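Local structure of gamma-glutamyl-gamma-aminobutyraldehyde dehydrogenase (Burkholderia cenocepacia, 4LIH) at residues 27-32 / 36-41; 44-49 / 53-58; 72-77 / 193-198; 184-189 / 223-228. The protein probably oxidises aldehydes, gamma-glutamyl-gamma-aminobutyraldehyde by its name, to the corresponding carboxylic acids with NAD(P)+ as electron acceptor. All coordinates share one frame; numbering follows the deposited sequence.

Interaction 1: 27-32 / 36-41; sequences EGRAFI and SRDAHG
A30 O is met twice from the opposite strand: R37 N donates to it at 2.8 Å, and S36 CA brings a CA-H...O contact at 3.1 Å. Next to this pairing the F31 and S36 backbones lie closer together, as a non-hydrogen-bonded pair. The R29 side chain bends at its third torsion (chi3 -67°) and takes the E27 carboxylate side-on, NE to OE2 and NH2 to OE1, the latter 2.9 Å apart. R29 N binds OE2 as well, through the anti lone pair, giving that oxygen two donors; the side-on grip of NE and NH2 fixes the rotation of the guanidinium. S36 CB then rests over the centre of one guanidinium face, 3.5 Å above the plane. D38 reaches R29 by the chain instead, with OD1 3.3 Å from CG. R37, extended from CG to NE, lies across I32 at about a right angle and lays a guanidinium face on CG2. Water 2 ties R37 NH2 to I32 O, and water 1 links S36 OG to R29 O. The whole is a small two-stranded antiparallel beta hairpin, wedged between helices 206-218 and 64-80 of an aldehyde dehydrogenase subunit.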
# COMPACT_ATOMS: atom_id res chain seq x y z
N GLU A 27 -43.75 1.06 -7.95
CA GLU A 27 -43.76 -0.05 -6.99
C GLU A 27 -43.55 0.48 -5.57
O GLU A 27 -42.54 1.16 -5.32
CB GLU A 27 -42.66 -1.04 -7.31
CG GLU A 27 -42.56 -2.17 -6.30
CD GLU A 27 -43.83 -2.99 -6.22
OE1 GLU A 27 -44.05 -3.77 -7.19
OE2 GLU A 27 -44.59 -2.85 -5.22
N GLY A 28 -44.49 0.14 -4.65
CA GLY A 28 -44.46 0.60 -3.26
C GLY A 28 -44.17 -0.46 -2.22
O GLY A 28 -43.96 -0.13 -1.03
N ARG A 29 -44.10 -1.71 -2.63
CA ARG A 29 -43.81 -2.78 -1.68
C ARG A 29 -42.34 -2.82 -1.21
O ARG A 29 -41.44 -2.38 -1.91
CB ARG A 29 -44.21 -4.12 -2.27
CG ARG A 29 -45.75 -4.27 -2.40
CD ARG A 29 -46.18 -5.54 -3.13
NE ARG A 29 -45.78 -5.48 -4.53
CZ ARG A 29 -45.84 -6.48 -5.41
NH1 ARG A 29 -46.23 -7.67 -5.04
NH2 ARG A 29 -45.44 -6.30 -6.65
N ALA A 30 -42.14 -3.35 0.00
CA ALA A 30 -40.84 -3.77 0.50
C ALA A 30 -40.26 -4.80 -0.41
O ALA A 30 -41.00 -5.54 -1.10
CB ALA A 30 -40.97 -4.37 1.89
N PHE A 31 -38.93 -4.90 -0.43
CA PHE A 31 -38.27 -5.96 -1.13
C PHE A 31 -37.44 -6.76 -0.15
O PHE A 31 -36.38 -6.30 0.32
CB PHE A 31 -37.35 -5.46 -2.25
CG PHE A 31 -37.00 -6.55 -3.24
CD1 PHE A 31 -35.88 -7.38 -3.05
CD2 PHE A 31 -37.76 -6.73 -4.36
CE1 PHE A 31 -35.57 -8.36 -3.96
CE2 PHE A 31 -37.48 -7.74 -5.27
CZ PHE A 31 -36.36 -8.54 -5.07
N ILE A 32 -37.90 -7.98 0.13
CA ILE A 32 -37.35 -8.76 1.20
C ILE A 32 -37.17 -10.17 0.70
O ILE A 32 -38.15 -10.78 0.25
CB ILE A 32 -38.24 -8.71 2.48
CG1 ILE A 32 -38.32 -7.30 3.07
CG2 ILE A 32 -37.69 -9.61 3.56
CD1 ILE A 32 -39.35 -7.10 4.17
N SER A 36 -40.96 -8.78 -3.77
CA SER A 36 -41.77 -7.70 -3.24
C SER A 36 -42.75 -8.25 -2.20
O SER A 36 -43.27 -9.36 -2.36
CB SER A 36 -42.49 -6.93 -4.35
OG SER A 36 -41.56 -6.39 -5.26
N ARG A 37 -42.96 -7.52 -1.10
CA ARG A 37 -43.88 -7.94 -0.04
C ARG A 37 -44.61 -6.75 0.50
O ARG A 37 -44.02 -5.68 0.66
CB ARG A 37 -43.12 -8.53 1.14
CG ARG A 37 -42.42 -9.83 0.88
CD ARG A 37 -41.78 -10.28 2.19
NE ARG A 37 -40.95 -11.46 2.00
CZ ARG A 37 -40.50 -12.21 2.99
NH1 ARG A 37 -40.83 -11.94 4.25
NH2 ARG A 37 -39.75 -13.27 2.73
N ASP A 38 -45.89 -6.94 0.82
CA ASP A 38 -46.59 -5.92 1.60
C ASP A 38 -46.01 -5.96 3.02
O ASP A 38 -45.47 -6.98 3.42
CB ASP A 38 -48.10 -6.17 1.61
CG ASP A 38 -48.73 -5.94 0.25
OD1 ASP A 38 -48.35 -4.98 -0.44
OD2 ASP A 38 -49.58 -6.77 -0.14
N ALA A 39 -46.12 -4.85 3.75
CA ALA A 39 -45.78 -4.83 5.18
C ALA A 39 -46.80 -5.65 5.97
O ALA A 39 -47.96 -5.74 5.58
CB ALA A 39 -45.77 -3.42 5.71
N HIS A 40 -46.36 -6.23 7.09
CA HIS A 40 -47.16 -7.13 7.88
C HIS A 40 -48.40 -6.39 8.36
O HIS A 40 -48.31 -5.27 8.89
CB HIS A 40 -46.35 -7.64 9.08
CG HIS A 40 -47.06 -8.66 9.90
ND1 HIS A 40 -47.18 -9.98 9.52
CD2 HIS A 40 -47.67 -8.57 11.11
CE1 HIS A 40 -47.83 -10.66 10.45
NE2 HIS A 40 -48.15 -9.82 11.42
N GLY A 41 -49.54 -7.02 8.13
CA GLY A 41 -50.84 -6.50 8.53
C GLY A 41 -51.42 -5.40 7.64
O GLY A 41 -52.38 -4.73 8.04
O HOH W 1 -40.49 -4.16 -4.14
O HOH W 2 -39.52 -13.53 -0.31

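Interaction 2: 44-49 / 53-58; sequences TFDCVS and GRVLAK
Strands 44-48 and 55-58 run antiparallel, their axes 4.7 Å apart at closest, and the register slips by one residue beside C47. The slip is a classic beta bulge in a two-stranded hairpin: L56 and A57 both face C47, which accepts from L56 N at its O (2.6 Å) and donates from its N to A57 O. Toward the turn, S49 N binds R54 O and G53 N returns to S49 O; the positive phi of G53 suits glycine here.

One face of the hairpin carries D46, V48, V55 and K58. D46 and K58 lie side by side and point the same way; the lysine chain bends only at its end (chi4 -81°), which curls NZ in to the syn lone pair of D46 OD1, a salt bridge of 2.8 Å. V55 CG1 sits against D46 CB at 4.0 Å, beside the ion pair, and its CG2 looks across to V48 CG2.

C47 and A57 belong to the other face, where the bulge brings L56 alongside: its CD1 lies 4.1 Å from C47 SG, and its CG packs on S49 CB. Helices 106-117 and 206-218 back this apolar patch through L115 and L206. The polar ends near the turn are engaged beyond the two segments, R54 NE in a salt bridge with D52 and S49 OG on L115 O. The side chains of S49 and R54 come nearest through carbon, S49 CB meeting R54 CG at 3.7 Å.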
# COMPACT_ATOMS: atom_id res chain seq x y z
N THR A 44 -49.41 0.83 5.33
CA THR A 44 -48.76 1.66 4.34
C THR A 44 -48.66 3.09 4.83
O THR A 44 -49.34 3.48 5.79
CB THR A 44 -49.49 1.64 2.99
OG1 THR A 44 -50.82 2.13 3.15
CG2 THR A 44 -49.54 0.25 2.39
N PHE A 45 -47.80 3.85 4.18
CA PHE A 45 -47.80 5.30 4.26
C PHE A 45 -47.95 5.87 2.86
O PHE A 45 -47.68 5.17 1.88
CB PHE A 45 -46.55 5.82 4.97
CG PHE A 45 -45.25 5.66 4.21
CD1 PHE A 45 -44.82 6.62 3.33
CD2 PHE A 45 -44.39 4.60 4.49
CE1 PHE A 45 -43.59 6.51 2.69
CE2 PHE A 45 -43.18 4.46 3.84
CZ PHE A 45 -42.78 5.42 2.93
N ASP A 46 -48.46 7.10 2.77
CA ASP A 46 -48.62 7.81 1.49
C ASP A 46 -47.32 8.51 1.14
O ASP A 46 -46.81 9.37 1.89
CB ASP A 46 -49.73 8.87 1.54
CG ASP A 46 -51.13 8.27 1.57
OD1 ASP A 46 -51.34 7.05 1.39
OD2 ASP A 46 -52.02 9.09 1.74
N CYS A 47 -46.79 8.13 0.00
CA CYS A 47 -45.62 8.75 -0.56
C CYS A 47 -46.02 9.95 -1.38
O CYS A 47 -46.59 9.84 -2.50
CB CYS A 47 -44.90 7.73 -1.40
SG CYS A 47 -43.43 8.33 -2.26
N VAL A 48 -45.72 11.12 -0.82
CA VAL A 48 -46.18 12.41 -1.35
C VAL A 48 -45.04 13.14 -2.06
O VAL A 48 -43.89 13.05 -1.65
CB VAL A 48 -46.72 13.31 -0.22
CG1 VAL A 48 -47.26 14.63 -0.77
CG2 VAL A 48 -47.81 12.60 0.55
N SER A 49 -45.36 13.79 -3.17
CA SER A 49 -44.39 14.54 -3.94
C SER A 49 -44.30 15.97 -3.44
O SER A 49 -45.31 16.65 -3.31
CB SER A 49 -44.82 14.57 -5.40
OG SER A 49 -43.81 15.14 -6.19
N GLY A 53 -47.52 18.22 -3.88
CA GLY A 53 -48.33 17.47 -2.90
C GLY A 53 -49.09 16.23 -3.39
O GLY A 53 -49.81 15.61 -2.61
N ARG A 54 -48.92 15.85 -4.66
CA ARG A 54 -49.61 14.68 -5.20
C ARG A 54 -49.17 13.42 -4.45
O ARG A 54 -48.00 13.28 -4.11
CB ARG A 54 -49.39 14.54 -6.73
CG ARG A 54 -47.97 14.16 -7.20
CD ARG A 54 -47.78 14.19 -8.72
NE ARG A 54 -47.09 15.38 -9.20
CZ ARG A 54 -46.45 15.48 -10.37
NH1 ARG A 54 -46.34 14.45 -11.20
NH2 ARG A 54 -45.86 16.62 -10.70
N VAL A 55 -50.11 12.52 -4.17
CA VAL A 55 -49.77 11.21 -3.60
C VAL A 55 -49.31 10.31 -4.73
O VAL A 55 -50.08 9.95 -5.61
CB VAL A 55 -50.96 10.57 -2.85
CG1 VAL A 55 -50.60 9.17 -2.39
CG2 VAL A 55 -51.34 11.44 -1.65
N LEU A 56 -48.04 9.93 -4.71
CA LEU A 56 -47.48 9.15 -5.80
C LEU A 56 -47.85 7.68 -5.69
O LEU A 56 -48.03 7.01 -6.69
CB LEU A 56 -45.96 9.24 -5.79
CG LEU A 56 -45.42 10.65 -5.97
CD1 LEU A 56 -43.97 10.65 -5.54
CD2 LEU A 56 -45.59 11.13 -7.42
N ALA A 57 -47.91 7.18 -4.47
CA ALA A 57 -48.05 5.76 -4.23
C ALA A 57 -48.28 5.53 -2.76
O ALA A 57 -47.91 6.37 -1.92
CB ALA A 57 -46.80 5.03 -4.66
N LYS A 58 -48.94 4.40 -2.46
CA LYS A 58 -48.92 3.87 -1.10
C LYS A 58 -47.73 2.92 -0.97
O LYS A 58 -47.57 1.98 -1.77
CB LYS A 58 -50.24 3.19 -0.76
CG LYS A 58 -51.39 4.18 -0.63
CD LYS A 58 -52.62 3.58 0.04
CE LYS A 58 -53.80 4.56 0.07
NZ LYS A 58 -53.68 5.53 1.20

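Interaction 3: 72-77 / 193-198; sequences AAARRA and GNSVVL
S195 OG donates to A74 O at 3.0 Å, a single side-chain bond that pins a strand of the Rossmann-like sheet to a helix on one of its faces. The hydroxyl comes in well off the line of the carbonyl, with a C=O...OG angle of 127°, and stays close to the carbonyl plane. The first torsion of S195 (chi1 -66°) sets OG opposite the carbonyl carbon and beside the backbone N, on the side where the helix passes.

Around that bond the contact is small and apolar. A74 CB presses on S195 CB at 3.7 Å and on V197 CG2 at 4.0 Å, while A77, one turn further along, brings its CB near S195 OG. Alanines on this face let the helix come close: its axis over 72-77 lies 7.7 Å from that of strand 195-198, and the two run nearly antiparallel, at 167°.

Strand alternation decides who takes part. S195 and V197 point to helix 64-80; V196, between them, points away, to helix 178-191 on the other side of the sheet. The strand itself is held by backbone bonds to strand 157-172 on one edge and to V224 and N226 on the other. On the far side of the helix R75 forms salt bridges with D243 and D245, and one along the helix with D79; R76 pairs with D33. Just ahead of the strand, G193 closes the preceding helix in a Schellman motif, and N194 follows it with ND2 on A189 O and Y493 O and OD1 on G167 N.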
# COMPACT_ATOMS: atom_id res chain seq x y z
N ALA A 72 -33.34 -11.75 9.11
CA ALA A 72 -33.23 -13.21 9.09
C ALA A 72 -32.76 -13.73 7.74
O ALA A 72 -31.88 -14.61 7.67
CB ALA A 72 -34.55 -13.87 9.48
N ALA A 73 -33.33 -13.16 6.67
CA ALA A 73 -32.96 -13.54 5.30
C ALA A 73 -31.51 -13.16 4.99
O ALA A 73 -30.78 -13.87 4.31
CB ALA A 73 -33.91 -12.89 4.29
N ALA A 74 -31.12 -11.99 5.46
CA ALA A 74 -29.75 -11.49 5.33
C ALA A 74 -28.75 -12.39 6.04
O ALA A 74 -27.65 -12.70 5.52
CB ALA A 74 -29.70 -10.10 5.89
N ARG A 75 -29.12 -12.74 7.27
CA ARG A 75 -28.32 -13.61 8.13
C ARG A 75 -28.19 -14.97 7.46
O ARG A 75 -27.09 -15.55 7.37
CB ARG A 75 -28.98 -13.75 9.50
CG ARG A 75 -28.36 -14.82 10.41
CD ARG A 75 -26.82 -14.70 10.48
NE ARG A 75 -26.52 -13.43 11.02
CZ ARG A 75 -25.37 -12.77 10.98
NH1 ARG A 75 -24.26 -13.25 10.42
NH2 ARG A 75 -25.37 -11.57 11.51
N ARG A 76 -29.32 -15.47 6.95
CA ARG A 76 -29.32 -16.80 6.36
C ARG A 76 -28.42 -16.82 5.14
O ARG A 76 -27.56 -17.71 4.99
CB ARG A 76 -30.73 -17.20 5.94
CG ARG A 76 -30.83 -18.61 5.37
CD ARG A 76 -32.11 -18.77 4.55
NE ARG A 76 -32.03 -17.96 3.34
CZ ARG A 76 -32.95 -17.10 2.92
NH1 ARG A 76 -34.08 -16.88 3.62
NH2 ARG A 76 -32.74 -16.44 1.78
N ALA A 77 -28.56 -15.79 4.31
CA ALA A 77 -27.81 -15.75 3.07
C ALA A 77 -26.31 -15.55 3.32
O ALA A 77 -25.51 -16.11 2.58
CB ALA A 77 -28.32 -14.65 2.16
N GLY A 193 -19.00 -8.61 0.30
CA GLY A 193 -19.60 -9.94 0.56
C GLY A 193 -20.68 -9.90 1.62
O GLY A 193 -21.38 -10.90 1.84
N ASN A 194 -20.92 -8.74 2.21
CA ASN A 194 -22.03 -8.61 3.16
C ASN A 194 -23.45 -8.74 2.59
O ASN A 194 -23.69 -8.52 1.40
CB ASN A 194 -21.92 -7.31 3.93
CG ASN A 194 -20.59 -7.14 4.57
OD1 ASN A 194 -20.29 -7.78 5.58
ND2 ASN A 194 -19.77 -6.25 4.01
N SER A 195 -24.37 -9.15 3.46
CA SER A 195 -25.80 -8.97 3.25
C SER A 195 -26.22 -7.62 3.78
O SER A 195 -25.68 -7.13 4.82
CB SER A 195 -26.57 -10.08 3.93
OG SER A 195 -26.26 -11.27 3.31
N VAL A 196 -27.12 -7.00 3.06
CA VAL A 196 -27.60 -5.65 3.38
C VAL A 196 -29.12 -5.56 3.59
O VAL A 196 -29.92 -6.09 2.79
CB VAL A 196 -27.15 -4.66 2.30
CG1 VAL A 196 -27.76 -3.25 2.51
CG2 VAL A 196 -25.63 -4.58 2.31
N VAL A 197 -29.49 -4.87 4.66
CA VAL A 197 -30.85 -4.39 4.88
C VAL A 197 -30.81 -2.86 4.84
O VAL A 197 -30.23 -2.19 5.71
CB VAL A 197 -31.41 -4.94 6.18
CG1 VAL A 197 -32.89 -4.57 6.31
CG2 VAL A 197 -31.24 -6.47 6.20
N LEU A 198 -31.41 -2.32 3.79
CA LEU A 198 -31.48 -0.89 3.58
C LEU A 198 -32.86 -0.33 4.01
O LEU A 198 -33.90 -0.87 3.65
CB LEU A 198 -31.22 -0.57 2.14
CG LEU A 198 -31.33 0.87 1.62
CD1 LEU A 198 -30.14 1.64 2.05
CD2 LEU A 198 -31.39 0.80 0.09

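Interaction 4: 184-189 / 223-228; sequences WKFGPA and GVFNVV
F186 and F225 meet in an edge-to-face (T-shaped) pair that joins helix 178-191 to strand 225-227 of the Rossmann-like domain. The ring centroids are 5.0 Å apart and the planes stand at 64°, so the T is a leaning one. F225 supplies the edge: its CE1 and CZ both come to 3.7 Å from F186 CD2, and CE1 also reaches F186 CB at 3.8 Å. The approach is displaced from the centre of the F186 ring toward its CD2 side, with F225 CE1 nearer CG and CB and F225 CZ nearer CE2.

The torsions explain the meeting. F186 carries CG between its backbone N and carbonyl carbon (chi1 66°), swinging the ring off the helix toward the sheet, whereas F225 has CG opposite its own N (chi1 -173°) and reaches outward to meet it. W98 completes an aromatic cluster, stacking on F186 and meeting F225 at a steep angle, with A212 and A215 of helix 206-218 against F225.

N226, the next residue on the strand, faces the other way, to A74 of helix 64-80. Its ND2 bonds to V196 O of the neighbouring strand and also ties down the start of its own segment, reaching G223 O at 2.9 Å from well above the carbonyl plane.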
# COMPACT_ATOMS: atom_id res chain seq x y z
N TRP A 184 -23.80 4.68 -1.84
CA TRP A 184 -22.53 4.89 -1.08
C TRP A 184 -22.39 3.89 0.08
O TRP A 184 -21.27 3.52 0.46
CB TRP A 184 -22.45 6.32 -0.51
CG TRP A 184 -22.02 7.33 -1.51
CD1 TRP A 184 -22.02 7.18 -2.86
CD2 TRP A 184 -21.53 8.65 -1.25
NE1 TRP A 184 -21.58 8.34 -3.47
CE2 TRP A 184 -21.26 9.25 -2.50
CE3 TRP A 184 -21.33 9.40 -0.08
CZ2 TRP A 184 -20.77 10.57 -2.62
CZ3 TRP A 184 -20.80 10.71 -0.20
CH2 TRP A 184 -20.55 11.27 -1.47
N LYS A 185 -23.52 3.49 0.66
CA LYS A 185 -23.54 2.39 1.62
C LYS A 185 -23.51 1.02 0.95
O LYS A 185 -22.62 0.21 1.23
CB LYS A 185 -24.75 2.44 2.56
CG LYS A 185 -25.04 3.76 3.26
CD LYS A 185 -23.86 4.41 3.93
CE LYS A 185 -24.33 5.67 4.62
NZ LYS A 185 -23.20 6.49 5.10
N PHE A 186 -24.46 0.71 0.07
CA PHE A 186 -24.57 -0.67 -0.41
C PHE A 186 -23.50 -1.09 -1.43
O PHE A 186 -23.25 -2.28 -1.61
CB PHE A 186 -26.00 -1.01 -0.88
CG PHE A 186 -26.49 -0.27 -2.11
CD1 PHE A 186 -25.88 -0.43 -3.35
CD2 PHE A 186 -27.64 0.50 -2.05
CE1 PHE A 186 -26.37 0.22 -4.46
CE2 PHE A 186 -28.14 1.15 -3.16
CZ PHE A 186 -27.52 1.00 -4.37
N GLY A 187 -22.98 -0.14 -2.17
CA GLY A 187 -21.86 -0.39 -3.12
C GLY A 187 -20.68 -1.04 -2.45
O GLY A 187 -20.35 -2.20 -2.74
N PRO A 188 -20.09 -0.36 -1.47
CA PRO A 188 -18.98 -1.06 -0.78
C PRO A 188 -19.41 -2.25 0.10
O PRO A 188 -18.70 -3.26 0.18
CB PRO A 188 -18.39 0.04 0.09
CG PRO A 188 -19.43 1.11 0.20
CD PRO A 188 -20.16 1.07 -1.12
N ALA A 189 -20.53 -2.12 0.82
CA ALA A 189 -20.92 -3.23 1.72
C ALA A 189 -21.09 -4.53 0.92
O ALA A 189 -20.66 -5.58 1.37
CB ALA A 189 -22.18 -2.91 2.52
N GLY A 223 -32.15 -12.32 -0.29
CA GLY A 223 -31.73 -12.00 1.06
C GLY A 223 -30.47 -11.17 1.20
O GLY A 223 -30.21 -10.64 2.28
N VAL A 224 -29.70 -11.04 0.13
CA VAL A 224 -28.41 -10.32 0.18
C VAL A 224 -28.60 -8.79 0.11
O VAL A 224 -27.78 -8.02 0.70
CB VAL A 224 -27.50 -10.88 -0.92
CG1 VAL A 224 -26.27 -9.97 -1.10
CG2 VAL A 224 -27.09 -12.31 -0.59
N PHE A 225 -29.70 -8.38 -0.55
CA PHE A 225 -30.08 -6.98 -0.63
C PHE A 225 -31.59 -6.84 -0.45
O PHE A 225 -32.35 -7.33 -1.26
CB PHE A 225 -29.58 -6.29 -1.91
CG PHE A 225 -29.81 -4.78 -1.93
CD1 PHE A 225 -29.26 -3.93 -0.97
CD2 PHE A 225 -30.60 -4.23 -2.91
CE1 PHE A 225 -29.49 -2.56 -1.03
CE2 PHE A 225 -30.88 -2.89 -2.96
CZ PHE A 225 -30.31 -2.03 -2.01
N ASN A 226 -31.98 -6.28 0.70
CA ASN A 226 -33.38 -6.09 1.11
C ASN A 226 -33.62 -4.60 1.38
O ASN A 226 -32.74 -3.90 1.90
CB ASN A 226 -33.65 -6.81 2.42
CG ASN A 226 -33.10 -8.22 2.44
OD1 ASN A 226 -33.73 -9.16 1.94
ND2 ASN A 226 -31.87 -8.37 2.95
N VAL A 227 -34.83 -4.13 1.05
CA VAL A 227 -35.23 -2.75 1.27
C VAL A 227 -36.53 -2.76 2.09
O VAL A 227 -37.52 -3.47 1.73
CB VAL A 227 -35.39 -1.97 -0.07
CG1 VAL A 227 -36.00 -0.58 0.14
CG2 VAL A 227 -34.03 -1.86 -0.79
N VAL A 228 -36.49 -2.07 3.23
CA VAL A 228 -37.56 -2.02 4.21
C VAL A 228 -38.02 -0.57 4.39
O VAL A 228 -37.50 0.16 5.24
CB VAL A 228 -37.09 -2.60 5.57
CG1 VAL A 228 -38.15 -2.51 6.64
CG2 VAL A 228 -36.66 -4.02 5.36

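How the interactions relate
Interactions 3 and 4 are the closest pair, their centres 8 Å apart, because strands 195-199 and 225-227 are parallel neighbours: V196 N lies 2.7 Å from V224 O and L198 N 2.8 Å from N226 O, both probable hydrogen bonds. Helices 64-80 and 178-191 thus cover opposite faces of one sheet. Interaction 1 joins the far edge of strand 225-227, with F31 O 2.8 Å from V227 N. Interaction 2 follows interaction 1 in the chain, centres about 15 Å apart, and leads into helix 64-80; it stays about 7 Å from interaction 4 at the nearest atoms. All four contacts lie away from E274, the predicted active-site residue.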